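Local structure of CghA (Chaetomium globosum, 6KBC) at residues His94-Gly106 against Gly110-Glu121. The protein belongs to the Diels-Alderase family, is a two-domain, largely beta-stranded protein of the calycin clan, and binds the ligand WK1. Numbering follows the deposited sequence.
With WK1 ((2S)-3-[(2S,4E)-4-[[(1R,2S,4aR,6S,8R,8aS)-2-[(E)-but-2-en-2-yl]-6,8-dimethyl-1,2,4a,5,6,7,8,8a-octahydronaphthalen-1-yl]-oxidanyl-methylidene]-3,5-bis(oxidanylidene)pyrrolidin-2-yl]-2-methyl-2-oxidanyl-propanoic acid), chain B.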
ATOM      1  N   HIS A  94      -7.742  10.984   9.392  1.00 32.96           N
ATOM      2  CA  HIS A  94      -6.564  11.666   8.889  1.00 37.80           C
ATOM      3  C   HIS A  94      -6.015  12.565   9.980  1.00 38.55           C
ATOM      4  O   HIS A  94      -6.773  13.268  10.654  1.00 39.87           O
ATOM      5  CB  HIS A  94      -6.895  12.510   7.662  1.00 38.53           C
ATOM      6  CG  HIS A  94      -7.339  11.711   6.479  1.00 41.23           C
ATOM      7  ND1 HIS A  94      -7.760  12.294   5.304  1.00 42.73           N
ATOM      8  CD2 HIS A  94      -7.411  10.373   6.285  1.00 38.85           C
ATOM      9  CE1 HIS A  94      -8.083  11.348   4.438  1.00 42.62           C
ATOM     10  NE2 HIS A  94      -7.874  10.173   5.008  1.00 40.98           N
ATOM     11  N   LEU A  95      -4.706  12.514  10.167  1.00 38.56           N
ATOM     12  CA  LEU A  95      -3.984  13.514  10.943  1.00 39.59           C
ATOM     13  C   LEU A  95      -3.420  14.502   9.933  1.00 38.84           C
ATOM     14  O   LEU A  95      -2.416  14.224   9.275  1.00 38.37           O
ATOM     15  CB  LEU A  95      -2.883  12.878  11.777  1.00 35.15           C
ATOM     16  CG  LEU A  95      -3.319  11.745  12.697  1.00 37.73           C
ATOM     17  CD1 LEU A  95      -2.118  11.225  13.475  1.00 36.94           C
ATOM     18  CD2 LEU A  95      -4.407  12.235  13.628  1.00 41.51           C
ATOM     19  N   VAL A  96      -4.088  15.632   9.776  1.00 42.37           N
ATOM     20  CA  VAL A  96      -3.625  16.686   8.885  1.00 43.17           C
ATOM     21  C   VAL A  96      -2.726  17.618   9.684  1.00 42.24           C
ATOM     22  O   VAL A  96      -3.131  18.132  10.732  1.00 40.82           O
ATOM     23  CB  VAL A  96      -4.808  17.446   8.272  1.00 42.57           C
ATOM     24  CG1 VAL A  96      -4.318  18.428   7.214  1.00 44.96           C
ATOM     25  CG2 VAL A  96      -5.828  16.464   7.689  1.00 45.24           C
ATOM     26  N   VAL A  97      -1.507  17.828   9.197  1.00 44.87           N
ATOM     27  CA  VAL A  97      -0.493  18.567   9.946  1.00 45.35           C
ATOM     28  C   VAL A  97       0.100  19.643   9.046  1.00 48.78           C
ATOM     29  O   VAL A  97       0.064  19.535   7.808  1.00 45.31           O
ATOM     30  CB  VAL A  97       0.614  17.630  10.488  1.00 42.56           C
ATOM     31  CG1 VAL A  97       0.017  16.603  11.437  1.00 42.87           C
ATOM     32  CG2 VAL A  97       1.359  16.959   9.347  1.00 41.76           C
ATOM     33  N   PRO A  98       0.649  20.707   9.642  1.00 48.85           N
ATOM     34  CA  PRO A  98       1.306  21.756   8.850  1.00 48.31           C
ATOM     35  C   PRO A  98       2.768  21.505   8.518  1.00 45.42           C
ATOM     36  O   PRO A  98       3.315  22.231   7.679  1.00 47.22           O
ATOM     37  CB  PRO A  98       1.173  22.989   9.759  1.00 52.73           C
ATOM     38  CG  PRO A  98       1.221  22.421  11.133  1.00 53.00           C
ATOM     39  CD  PRO A  98       0.485  21.103  11.053  1.00 49.21           C
ATOM     40  N   VAL A  99       3.418  20.521   9.133  1.00 43.91           N
ATOM     41  CA  VAL A  99       4.839  20.267   8.922  1.00 48.35           C
ATOM     42  C   VAL A  99       5.041  18.813   8.527  1.00 48.58           C
ATOM     43  O   VAL A  99       4.547  17.903   9.204  1.00 46.70           O
ATOM     44  CB  VAL A  99       5.684  20.589  10.170  1.00 48.13           C
ATOM     45  CG1 VAL A  99       7.160  20.476   9.841  1.00 50.44           C
ATOM     46  CG2 VAL A  99       5.378  21.980  10.679  1.00 51.32           C
ATOM     47  N   SER A 100       5.796  18.602   7.455  1.00 42.10           N
ATOM     48  CA  SER A 100       6.302  17.291   7.076  1.00 43.47           C
ATOM     49  C   SER A 100       7.791  17.408   6.839  1.00 42.74           C
ATOM     50  O   SER A 100       8.218  18.115   5.923  1.00 45.38           O
ATOM     51  CB  SER A 100       5.622  16.753   5.815  1.00 42.31           C
ATOM     52  OG  SER A 100       6.217  15.516   5.450  1.00 40.27           O
ATOM     53  N   VAL A 101       8.580  16.698   7.634  1.00 41.73           N
ATOM     54  CA  VAL A 101      10.023  16.712   7.475  1.00 41.77           C
ATOM     55  C   VAL A 101      10.525  15.283   7.375  1.00 40.93           C
ATOM     56  O   VAL A 101      10.138  14.421   8.173  1.00 41.35           O
ATOM     57  CB  VAL A 101      10.720  17.479   8.621  1.00 43.32           C
ATOM     58  CG1 VAL A 101      10.463  16.826   9.963  1.00 43.28           C
ATOM     59  CG2 VAL A 101      12.208  17.556   8.356  1.00 41.61           C
ATOM     60  N   VAL A 102      11.369  15.028   6.382  1.00 38.22           N
ATOM     61  CA  VAL A 102      12.038  13.744   6.234  1.00 38.28           C
ATOM     62  C   VAL A 102      13.534  13.993   6.205  1.00 42.57           C
ATOM     63  O   VAL A 102      14.013  14.847   5.451  1.00 43.03           O
ATOM     64  CB  VAL A 102      11.589  13.000   4.966  1.00 37.56           C
ATOM     65  CG1 VAL A 102      12.323  11.663   4.862  1.00 36.94           C
ATOM     66  CG2 VAL A 102      10.085  12.797   4.995  1.00 37.36           C
ATOM     67  N   THR A 103      14.263  13.255   7.028  1.00 40.29           N
ATOM     68  CA  THR A 103      15.707  13.339   7.080  1.00 39.62           C
ATOM     69  C   THR A 103      16.294  11.974   6.774  1.00 41.70           C
ATOM     70  O   THR A 103      15.708  10.943   7.107  1.00 44.30           O
ATOM     71  CB  THR A 103      16.183  13.818   8.452  1.00 42.75           C
ATOM     72  OG1 THR A 103      15.883  12.813   9.428  1.00 46.90           O
ATOM     73  CG2 THR A 103      15.480  15.110   8.838  1.00 40.31           C
ATOM     74  N   SER A 104      17.450  11.972   6.123  1.00 40.68           N
ATOM     75  CA  SER A 104      18.206  10.754   5.883  1.00 41.28           C
ATOM     76  C   SER A 104      19.614  10.971   6.419  1.00 46.33           C
ATOM     77  O   SER A 104      20.299  11.909   5.998  1.00 43.80           O
ATOM     78  CB  SER A 104      18.231  10.401   4.396  1.00 37.90           C
ATOM     79  OG  SER A 104      18.874   9.160   4.191  1.00 38.69           O
ATOM     80  N   ASP A 105      20.036  10.114   7.346  1.00 47.77           N
ATOM     81  CA  ASP A 105      21.322  10.246   8.023  1.00 47.72           C
ATOM     82  C   ASP A 105      22.361   9.381   7.327  1.00 48.49           C
ATOM     83  O   ASP A 105      22.204   8.158   7.251  1.00 50.57           O
ATOM     84  CB  ASP A 105      21.221   9.848   9.496  1.00 50.88           C
ATOM     85  CG  ASP A 105      20.348  10.786  10.298  1.00 54.70           C
ATOM     86  OD1 ASP A 105      20.184  11.957   9.883  1.00 59.55           O
ATOM     87  OD2 ASP A 105      19.836  10.354  11.352  1.00 64.71           O
ATOM     88  N   GLY A 106      23.433  10.012   6.862  1.00 50.97           N
ATOM     89  CA  GLY A 106      24.515   9.309   6.216  1.00 50.16           C
ATOM     90  C   GLY A 106      24.904  10.013   4.935  1.00 48.16           C
ATOM     91  O   GLY A 106      24.188  10.894   4.452  1.00 49.42           O
ATOM     92  N   GLY A 110      20.429   7.447  -0.706  1.00 35.10           N
ATOM     93  CA  GLY A 110      19.632   6.275  -0.989  1.00 41.93           C
ATOM     94  C   GLY A 110      19.761   5.155   0.008  1.00 44.65           C
ATOM     95  O   GLY A 110      18.992   4.193  -0.055  1.00 35.95           O
ATOM     96  N   HIS A 111      20.726   5.245   0.929  1.00 40.39           N
ATOM     97  CA  HIS A 111      20.948   4.216   1.936  1.00 41.16           C
ATOM     98  C   HIS A 111      21.350   4.859   3.262  1.00 40.92           C
ATOM     99  O   HIS A 111      22.445   4.673   3.767  1.00 44.06           O
ATOM    100  CB  HIS A 111      22.004   3.209   1.487  1.00 43.18           C
ATOM    101  CG  HIS A 111      21.742   2.621   0.137  1.00 47.69           C
ATOM    102  ND1 HIS A 111      22.148   3.229  -1.031  1.00 51.88           N
ATOM    103  CD2 HIS A 111      21.128   1.471  -0.230  1.00 45.11           C
ATOM    104  CE1 HIS A 111      21.785   2.486  -2.062  1.00 46.58           C
ATOM    105  NE2 HIS A 111      21.167   1.412  -1.602  1.00 44.60           N
ATOM    106  N   GLY A 112      20.433   5.628   3.842  1.00 41.48           N
ATOM    107  CA  GLY A 112      20.649   6.198   5.149  1.00 44.18           C
ATOM    108  C   GLY A 112      19.476   5.909   6.061  1.00 45.46           C
ATOM    109  O   GLY A 112      18.396   5.492   5.628  1.00 37.85           O
ATOM    110  N   HIS A 113      19.712   6.123   7.348  1.00 40.53           N
ATOM    111  CA  HIS A 113      18.650   6.044   8.338  1.00 40.38           C
ATOM    112  C   HIS A 113      17.677   7.196   8.120  1.00 42.05           C
ATOM    113  O   HIS A 113      18.070   8.365   8.182  1.00 42.52           O
ATOM    114  CB  HIS A 113      19.248   6.078   9.745  1.00 47.64           C
ATOM    115  CG  HIS A 113      18.237   6.281  10.826  1.00 48.40           C
ATOM    116  ND1 HIS A 113      17.828   7.531  11.239  1.00 52.47           N
ATOM    117  CD2 HIS A 113      17.546   5.392  11.578  1.00 48.94           C
ATOM    118  CE1 HIS A 113      16.929   7.404  12.200  1.00 50.64           C
ATOM    119  NE2 HIS A 113      16.743   6.115  12.426  1.00 52.81           N
ATOM    120  N   VAL A 114      16.410   6.870   7.850  1.00 36.97           N
ATOM    121  CA  VAL A 114      15.400   7.854   7.477  1.00 34.46           C
ATOM    122  C   VAL A 114      14.434   8.053   8.635  1.00 35.13           C
ATOM    123  O   VAL A 114      14.013   7.088   9.281  1.00 40.74           O
ATOM    124  CB  VAL A 114      14.637   7.422   6.206  1.00 36.21           C
ATOM    125  CG1 VAL A 114      13.463   8.351   5.950  1.00 31.34           C
ATOM    126  CG2 VAL A 114      15.561   7.395   5.018  1.00 35.73           C
ATOM    127  N   ALA A 115      14.066   9.303   8.881  1.00 36.44           N
ATOM    128  CA  ALA A 115      13.051   9.648   9.864  1.00 38.47           C
ATOM    129  C   ALA A 115      12.102  10.656   9.247  1.00 38.96           C
ATOM    130  O   ALA A 115      12.540  11.657   8.675  1.00 39.57           O
ATOM    131  CB  ALA A 115      13.673  10.229  11.140  1.00 45.21           C
ATOM    132  N   GLY A 116      10.813  10.390   9.355  1.00 36.24           N
ATOM    133  CA  GLY A 116       9.793  11.290   8.846  1.00 39.34           C
ATOM    134  C   GLY A 116       8.926  11.755   9.995  1.00 38.56           C
ATOM    135  O   GLY A 116       8.620  10.976  10.900  1.00 38.65           O
ATOM    136  N   VAL A 117       8.564  13.036   9.972  1.00 36.82           N
ATOM    137  CA  VAL A 117       7.712  13.598  11.012  1.00 36.60           C
ATOM    138  C   VAL A 117       6.670  14.512  10.385  1.00 39.09           C
ATOM    139  O   VAL A 117       6.990  15.571   9.835  1.00 42.04           O
ATOM    140  CB  VAL A 117       8.526  14.349  12.087  1.00 38.03           C
ATOM    141  CG1 VAL A 117       7.627  14.698  13.261  1.00 41.75           C
ATOM    142  CG2 VAL A 117       9.718  13.521  12.567  1.00 40.18           C
ATOM    143  N   TRP A 118       5.433  14.037  10.398  1.00 40.24           N
ATOM    144  CA  TRP A 118       4.192  14.789  10.241  1.00 42.02           C
ATOM    145  C   TRP A 118       3.762  15.318  11.601  1.00 44.61           C
ATOM    146  O   TRP A 118       3.376  14.543  12.484  1.00 41.60           O
ATOM    147  CB  TRP A 118       3.170  13.842   9.614  1.00 39.66           C
ATOM    148  CG  TRP A 118       3.243  13.610   8.101  1.00 36.90           C
ATOM    149  CD1 TRP A 118       2.410  14.158   7.174  1.00 36.91           C
ATOM    150  CD2 TRP A 118       4.390  13.168   7.347  1.00 38.30           C
ATOM    151  NE1 TRP A 118       2.817  13.841   5.907  1.00 36.28           N
ATOM    152  CE2 TRP A 118       4.056  13.271   5.979  1.00 34.39           C
ATOM    153  CE3 TRP A 118       5.624  12.614   7.693  1.00 36.62           C
ATOM    154  CZ2 TRP A 118       4.906  12.841   4.965  1.00 33.49           C
ATOM    155  CZ3 TRP A 118       6.471  12.191   6.683  1.00 38.96           C
ATOM    156  CH2 TRP A 118       6.104  12.305   5.331  1.00 35.77           C
ATOM    157  N   ARG A 119       3.854  16.634  11.786  1.00 44.25           N
ATOM    158  CA  ARG A 119       3.664  17.206  13.112  1.00 48.33           C
ATOM    159  C   ARG A 119       3.136  18.627  13.034  1.00 47.65           C
ATOM    160  O   ARG A 119       3.283  19.320  12.025  1.00 47.99           O
ATOM    161  CB  ARG A 119       4.957  17.220  13.933  1.00 45.95           C
ATOM    162  CG  ARG A 119       6.036  18.073  13.291  1.00 49.95           C
ATOM    163  CD  ARG A 119       7.308  18.143  14.110  1.00 48.86           C
ATOM    164  NE  ARG A 119       8.322  18.930  13.412  1.00 54.37           N
ATOM    165  CZ  ARG A 119       8.417  20.255  13.453  1.00 54.32           C
ATOM    166  NH1 ARG A 119       7.493  20.978  14.072  1.00 52.05           N
ATOM    167  NH2 ARG A 119       9.391  20.861  12.790  1.00 59.84           N
ATOM    168  N   THR A 120       2.519  19.044  14.136  1.00 49.38           N
ATOM    169  CA  THR A 120       2.235  20.447  14.387  1.00 53.67           C
ATOM    170  C   THR A 120       3.531  21.196  14.719  1.00 53.46           C
ATOM    171  O   THR A 120       4.606  20.604  14.877  1.00 51.59           O
ATOM    172  CB  THR A 120       1.229  20.585  15.526  1.00 48.50           C
ATOM    173  OG1 THR A 120       1.671  19.798  16.637  1.00 52.91           O
ATOM    174  CG2 THR A 120      -0.141  20.105  15.087  1.00 48.89           C
ATOM    175  N   GLU A 121       3.418  22.520  14.830  1.00 56.42           N
ATOM    176  CA  GLU A 121       4.588  23.397  14.927  1.00 58.14           C
ATOM    177  C   GLU A 121       5.304  23.307  16.278  1.00 56.73           C
ATOM    178  O   GLU A 121       4.670  23.159  17.322  1.00 57.27           O
ATOM    179  CB  GLU A 121       4.180  24.850  14.659  1.00 61.05           C
ATOM    180  CG  GLU A 121       3.473  25.061  13.322  1.00 61.81           C
ATOM    181  CD  GLU A 121       4.435  25.404  12.198  1.00 68.27           C
ATOM    182  OE1 GLU A 121       5.655  25.172  12.370  1.00 69.54           O
ATOM    183  OE2 GLU A 121       3.973  25.881  11.135  1.00 71.06           O
TER
HETATM  184  O   WK1 B 501      -8.623   8.172   3.586  1.00 42.02           O
HETATM  185  C17 WK1 B 501      -8.115   7.095   3.770  1.00 40.34           C
HETATM  186  O1  WK1 B 501      -7.930   6.653   4.868  1.00 35.21           O
HETATM  187  C19 WK1 B 501      -7.703   6.264   2.624  1.00 35.90           C
HETATM  188  O2  WK1 B 501      -8.086   6.804   1.406  1.00 39.32           O
HETATM  189  C18 WK1 B 501      -8.396   4.939   2.716  1.00 35.48           C
HETATM  190  C20 WK1 B 501      -6.204   6.232   2.732  1.00 35.40           C
HETATM  191  C22 WK1 B 501      -5.634   5.147   1.913  1.00 33.71           C
HETATM  192  N   WK1 B 501      -4.217   4.864   2.043  1.00 34.23           N
HETATM  193  C21 WK1 B 501      -3.679   4.723   0.836  1.00 36.07           C
HETATM  194  O5  WK1 B 501      -2.410   4.436   0.662  1.00 32.29           O
HETATM  195  C23 WK1 B 501      -5.803   5.225   0.480  1.00 41.42           C
HETATM  196  O4  WK1 B 501      -6.931   5.483  -0.148  1.00 36.88           O
HETATM  197  C24 WK1 B 501      -4.626   4.945  -0.268  1.00 39.24           C
HETATM  198  C16 WK1 B 501      -4.484   4.907  -1.719  1.00 39.12           C
HETATM  199  O3  WK1 B 501      -5.526   5.137  -2.421  1.00 41.47           O
HETATM  200  C9  WK1 B 501      -3.219   4.481  -2.337  1.00 38.30           C
HETATM  201  C8  WK1 B 501      -3.402   2.938  -2.307  1.00 36.98           C
HETATM  202  C12 WK1 B 501      -4.042   2.293  -1.095  1.00 35.88           C
HETATM  203  C13 WK1 B 501      -3.340   1.783  -0.108  1.00 34.46           C
HETATM  204  C90 WK1 B 501      -3.999   1.162   1.076  1.00 36.67           C
HETATM  205  C14 WK1 B 501      -5.523   2.223  -0.989  1.00 41.16           C
HETATM  206  C7  WK1 B 501      -4.200   2.448  -3.478  1.00 39.80           C
HETATM  207  C6  WK1 B 501      -3.830   2.794  -4.682  1.00 38.20           C
HETATM  208  C3  WK1 B 501      -2.814   3.886  -4.791  1.00 38.41           C
HETATM  209  C4  WK1 B 501      -2.994   4.979  -3.758  1.00 40.09           C
HETATM  210  C5  WK1 B 501      -1.744   5.836  -3.799  1.00 43.32           C
HETATM  211  C11 WK1 B 501      -1.923   7.049  -2.942  1.00 41.11           C
HETATM  212  C2  WK1 B 501      -2.574   4.443  -6.170  1.00 38.30           C
HETATM  213  C1  WK1 B 501      -1.212   5.059  -6.110  1.00 38.08           C
HETATM  214  C10 WK1 B 501      -0.654   5.493  -7.425  1.00 40.88           C
HETATM  215  C   WK1 B 501      -1.297   6.239  -5.191  1.00 40.47           C
HETATM  216  O   HOH W   1      12.781  14.198  10.242  1.00 48.66           O
HETATM  217  O   HOH W   2      18.016   7.245   2.829  1.00 43.11           O
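With chi1 at 176°, S100 carries OG trans to its own backbone N, and W118, whose chi1 of -80° sets CG trans to its carbonyl carbon, lays its indole beneath that hydroxyl. S100 OG therefore sits over one face of the ring, offset toward the rim, 3.0 Å from W118 CZ2, while S100 CB makes a CH-pi contact with the five-membered ring. Both polar ends are satisfied further off: S100 OG bonds to R68, and W118 NE1 to the carbonyl of F67. V97 CG2 packs against W118 CB at 3.6 Å, and V102 CG2 reaches the far end of the indole at CH2. Strands 99-105 and 113-119 illustrate the antiparallel beta hairpin of a calycin-type domain, flanked by strands 6-10 and 132-137. Hydrogen-bonded pairs V101-V117 and T103-A115 alternate with non-hydrogen-bonded ones such as V102-G116, where CA-H groups approach carbonyl oxygens. On the face bearing V99 and R119, V99 CG1 sits over one face of the R119 guanidinium, toward its rim, 3.7 Å from R119 NH2, and R119 NH1 donates to T120 O. At the other end, H113 ND1 makes only a weak bond to D105 OD2 (3.5 Å); its NE2 pairs with D136. Before the hairpin, H94 NE2 donates in the ring plane to carboxylate atom O of WK1 at 2.6 Å, while H94 ND1 is hydrogen-bonded to R78.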